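Side-chain contacts in mandelate racemase/muconate lactonizing enzyme (Roseovarius nubinhibens, PDB 2QDD), which is of unknown function but probably works as a magnesium-dependent enzyme of the enolase superfamily, related to mandelate racemase and muconate lactonizing enzyme: residues H247-H252 with A277-D282; R281-G284 with G288-M291. All coordinates share one frame; numbering follows the deposited sequence.

Interaction 1: residues H247-H252 with A277-D282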
# COMPACT_ATOMS: atom_id res chain seq x y z
N HIS A 247 18.29 -16.49 -2.92
CA HIS A 247 18.59 -17.77 -3.56
C HIS A 247 18.41 -17.72 -5.07
O HIS A 247 19.06 -18.47 -5.80
CB HIS A 247 17.76 -18.89 -2.94
CG HIS A 247 18.01 -19.08 -1.47
ND1 HIS A 247 19.17 -19.65 -0.99
CD2 HIS A 247 17.26 -18.77 -0.39
CE1 HIS A 247 19.12 -19.68 0.33
NE2 HIS A 247 17.97 -19.15 0.72
N GLU A 248 17.52 -16.84 -5.53
CA GLU A 248 17.21 -16.70 -6.96
C GLU A 248 16.82 -15.27 -7.32
O GLU A 248 16.70 -14.42 -6.44
CB GLU A 248 16.12 -17.69 -7.39
CG GLU A 248 14.90 -17.76 -6.47
CD GLU A 248 13.99 -18.95 -6.78
OE1 GLU A 248 14.09 -19.51 -7.89
OE2 GLU A 248 13.17 -19.31 -5.91
N PHE A 249 16.64 -15.01 -8.62
CA PHE A 249 16.40 -13.65 -9.12
C PHE A 249 15.17 -12.98 -8.49
O PHE A 249 15.20 -11.79 -8.18
CB PHE A 249 16.30 -13.64 -10.64
CG PHE A 249 16.09 -12.26 -11.23
CD1 PHE A 249 17.10 -11.31 -11.20
CD2 PHE A 249 14.86 -11.92 -11.80
CE1 PHE A 249 16.90 -10.04 -11.74
CE2 PHE A 249 14.65 -10.66 -12.34
CZ PHE A 249 15.67 -9.71 -12.31
N SER A 250 14.11 -13.77 -8.30
CA SER A 250 12.86 -13.27 -7.74
C SER A 250 12.98 -12.79 -6.30
O SER A 250 12.22 -11.91 -5.88
CB SER A 250 11.76 -14.34 -7.85
OG SER A 250 12.07 -15.45 -7.02
N ASP A 251 13.93 -13.36 -5.55
CA ASP A 251 14.28 -12.87 -4.21
C ASP A 251 14.95 -11.49 -4.24
O ASP A 251 14.81 -10.72 -3.29
CB ASP A 251 15.19 -13.86 -3.48
CG ASP A 251 14.53 -15.23 -3.28
OD1 ASP A 251 15.27 -16.24 -3.26
OD2 ASP A 251 13.29 -15.29 -3.15
N HIS A 252 15.68 -11.20 -5.32
CA HIS A 252 16.34 -9.91 -5.49
C HIS A 252 15.32 -8.84 -5.88
O HIS A 252 15.35 -7.71 -5.37
CB HIS A 252 17.45 -10.00 -6.54
CG HIS A 252 18.57 -10.91 -6.14
ND1 HIS A 252 18.49 -12.28 -6.25
CD2 HIS A 252 19.78 -10.64 -5.60
CE1 HIS A 252 19.62 -12.82 -5.82
NE2 HIS A 252 20.41 -11.85 -5.41
N ALA A 277 24.27 -15.24 -12.03
CA ALA A 277 24.94 -14.16 -11.29
C ALA A 277 25.10 -12.86 -12.07
O ALA A 277 24.95 -11.78 -11.50
CB ALA A 277 26.28 -14.63 -10.76
N ARG A 278 25.35 -12.97 -13.38
CA ARG A 278 25.43 -11.81 -14.28
C ARG A 278 24.11 -11.04 -14.42
O ARG A 278 24.11 -9.80 -14.42
CB ARG A 278 25.93 -12.24 -15.66
CG ARG A 278 26.15 -11.10 -16.65
CD ARG A 278 25.38 -11.34 -17.93
NE ARG A 278 26.24 -11.33 -19.11
CZ ARG A 278 26.12 -12.17 -20.14
NH1 ARG A 278 26.95 -12.09 -21.16
NH2 ARG A 278 25.16 -13.09 -20.14
N GLN A 279 23.00 -11.77 -14.55
CA GLN A 279 21.67 -11.15 -14.57
C GLN A 279 21.37 -10.35 -13.31
O GLN A 279 20.86 -9.23 -13.39
CB GLN A 279 20.56 -12.19 -14.81
CG GLN A 279 19.19 -11.53 -15.08
CD GLN A 279 17.98 -12.44 -14.94
OE1 GLN A 279 16.91 -12.14 -15.48
NE2 GLN A 279 18.13 -13.55 -14.21
N ILE A 280 21.70 -10.92 -12.15
CA ILE A 280 21.61 -10.24 -10.86
C ILE A 280 22.53 -9.01 -10.76
O ILE A 280 22.11 -7.95 -10.28
CB ILE A 280 21.89 -11.24 -9.70
CG1 ILE A 280 20.78 -12.29 -9.67
CG2 ILE A 280 21.99 -10.52 -8.35
CD1 ILE A 280 21.21 -13.59 -9.03
N ARG A 281 23.76 -9.16 -11.23
CA ARG A 281 24.73 -8.06 -11.28
C ARG A 281 24.20 -6.88 -12.08
O ARG A 281 24.26 -5.74 -11.62
CB ARG A 281 26.06 -8.54 -11.89
CG ARG A 281 27.23 -7.58 -11.67
CD ARG A 281 27.40 -6.57 -12.81
NE ARG A 281 27.50 -7.19 -14.14
CZ ARG A 281 28.63 -7.63 -14.69
NH1 ARG A 281 29.77 -7.55 -14.01
NH2 ARG A 281 28.62 -8.16 -15.91
N ASP A 282 23.69 -7.17 -13.28
CA ASP A 282 23.13 -6.18 -14.17
C ASP A 282 21.87 -5.51 -13.60
O ASP A 282 21.67 -4.31 -13.78
CB ASP A 282 22.80 -6.82 -15.53
CG ASP A 282 24.06 -7.14 -16.36
OD1 ASP A 282 25.20 -6.81 -15.93
OD2 ASP A 282 23.89 -7.71 -17.45
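F249 and I280 bring the two backbones closest, their CA atoms 6.5 Å apart, where the first turn of helix 249-258 lies beside the middle of helix 274-287. The F249 ring, swung anti to its own backbone nitrogen (chi1 -179°), reaches across to helix 274-287. The extended Q279 side chain lays its amide over one face of this ring, the two planes only 11° apart and Q279 CD 4.0 Å from F249 CD1. I280 CG1 comes instead to the ring edge, 4.1 Å from F249 CD1. CG2 of I280 lies over one face of the H252 imidazole in a CH-pi contact, 3.8 Å from the ring centroid and offset toward the CD2-NE2 rim, while I280 CD1 sits by CE1. H252 ND1 donates to E248 O at 2.8 Å, which helps to hold the rotation of this buried ring. Replacing H252 by alanine would probably leave E248 O without its imidazole donor and open a gap beside I280 CG2. Two outer helices of the enolase-type barrel pack here, with I280 also touching I266 of strand 263-266 and F249 reaching S286 of a second subunit. With no hydrogen bond crossing between the segments, the helices are joined by dispersion and stacking, and H252 ND1 is satisfied by E248 O, in the loop just before its own helix.

Interaction 2: residues R281-G284 with G288-M291; sequences RDFG and GWQM
G284 faces M291 and W289 at a point where a side chain would not fit: a CB built on this glycine would fall just 2.5 Å from the M291 sulfur. The bare backbone lets M291 SD approach G284 CA to 4.0 Å and lets W289 CE3 lie 3.8 Å from that CA. M291 then bends at its last torsion (chi3 -83°), which sets its methyl group against the helix backbone, with CE 3.4 Å from R281 O and also beside G284 C. A second glycine, G288, ends helix 274-287 in a Schellman motif with positive phi (81°), a backbone conformation that suits glycine. The chain turns there and W289 N donates to G284 O at 2.8 Å, tying the start of the outgoing segment to the last turn of the helix. The indole of W289 runs mainly across the helix direction and meets F283 in an offset edge-to-face pair, with planes at 80°. The closest atoms of the two rings are F283 CE1 and W289 CH2, 3.6 Å apart. All six touching residues are buried. The contact is the return from helix to strand in the beta-alpha-beta crossover that joins the parallel neighbours 263-266 and 290-293 of the enolase-type barrel. M291 packs on V264 and I266 of strand 263-266, W289 touches H252 and W256 of helix 249-258, and F283 also touches L253 of a neighbouring subunit.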
# COMPACT_ATOMS: atom_id res chain seq x y z
N ARG A 281 23.76 -9.16 -11.23
CA ARG A 281 24.73 -8.06 -11.28
C ARG A 281 24.20 -6.88 -12.08
O ARG A 281 24.26 -5.74 -11.62
CB ARG A 281 26.06 -8.54 -11.89
CG ARG A 281 27.23 -7.58 -11.67
CD ARG A 281 27.40 -6.57 -12.81
NE ARG A 281 27.50 -7.19 -14.14
CZ ARG A 281 28.63 -7.63 -14.69
NH1 ARG A 281 29.77 -7.55 -14.01
NH2 ARG A 281 28.62 -8.16 -15.91
N ASP A 282 23.69 -7.17 -13.28
CA ASP A 282 23.13 -6.18 -14.17
C ASP A 282 21.87 -5.51 -13.60
O ASP A 282 21.67 -4.31 -13.78
CB ASP A 282 22.80 -6.82 -15.53
CG ASP A 282 24.06 -7.14 -16.36
OD1 ASP A 282 25.20 -6.81 -15.93
OD2 ASP A 282 23.89 -7.71 -17.45
N PHE A 283 21.04 -6.30 -12.92
CA PHE A 283 19.91 -5.76 -12.17
C PHE A 283 20.38 -4.77 -11.10
O PHE A 283 19.83 -3.68 -10.98
CB PHE A 283 19.06 -6.87 -11.54
CG PHE A 283 17.90 -6.37 -10.73
CD1 PHE A 283 17.94 -6.40 -9.34
CD2 PHE A 283 16.77 -5.85 -11.35
CE1 PHE A 283 16.87 -5.93 -8.58
CE2 PHE A 283 15.70 -5.37 -10.60
CZ PHE A 283 15.75 -5.42 -9.22
N GLY A 284 21.40 -5.17 -10.33
CA GLY A 284 21.99 -4.32 -9.29
C GLY A 284 22.53 -2.99 -9.79
O GLY A 284 22.34 -1.96 -9.15
N GLY A 288 21.05 0.65 -8.70
CA GLY A 288 22.03 1.39 -7.92
C GLY A 288 22.49 0.69 -6.66
O GLY A 288 22.85 1.34 -5.69
N TRP A 289 22.47 -0.65 -6.68
CA TRP A 289 23.03 -1.44 -5.59
C TRP A 289 24.55 -1.39 -5.62
O TRP A 289 25.16 -1.26 -6.68
CB TRP A 289 22.56 -2.89 -5.68
CG TRP A 289 21.17 -3.14 -5.15
CD1 TRP A 289 20.41 -2.30 -4.40
CD2 TRP A 289 20.39 -4.34 -5.33
NE1 TRP A 289 19.20 -2.89 -4.11
CE2 TRP A 289 19.17 -4.14 -4.66
CE3 TRP A 289 20.62 -5.55 -5.99
CZ2 TRP A 289 18.16 -5.11 -4.64
CZ3 TRP A 289 19.61 -6.52 -5.97
CH2 TRP A 289 18.40 -6.29 -5.30
N GLN A 290 25.17 -1.50 -4.45
CA GLN A 290 26.59 -1.76 -4.36
C GLN A 290 26.81 -3.21 -3.93
O GLN A 290 26.06 -3.73 -3.12
CB GLN A 290 27.23 -0.81 -3.36
CG GLN A 290 27.35 0.61 -3.88
CD GLN A 290 28.28 1.45 -3.03
OE1 GLN A 290 28.15 1.49 -1.81
NE2 GLN A 290 29.22 2.12 -3.68
N MET A 291 27.83 -3.86 -4.49
CA MET A 291 27.84 -5.33 -4.55
C MET A 291 29.21 -5.93 -4.20
O MET A 291 30.22 -5.49 -4.74
CB MET A 291 27.36 -5.83 -5.92
CG MET A 291 25.89 -5.55 -6.22
SD MET A 291 25.36 -5.98 -7.89
CE MET A 291 25.86 -4.56 -8.84

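Helix 274-287 serves both contacts, and R281 and D282 belong to each. Interaction 1 joins it to helix 249-258 and is only partly buried, with Q279 and F249 reaching the second subunit. Interaction 2 is wholly buried and ties the same helix to the strand that follows it. The chemistry changes accordingly: side chains alone carry the helix-helix contact, whereas the helix-strand return adds a backbone hydrogen bond and relies on one glycine for close approach and another for the turn. The two meet where F249 packs edge-to-face with F283 and W289 CH2 lies 3.4 Å from the backbone oxygen H252 O.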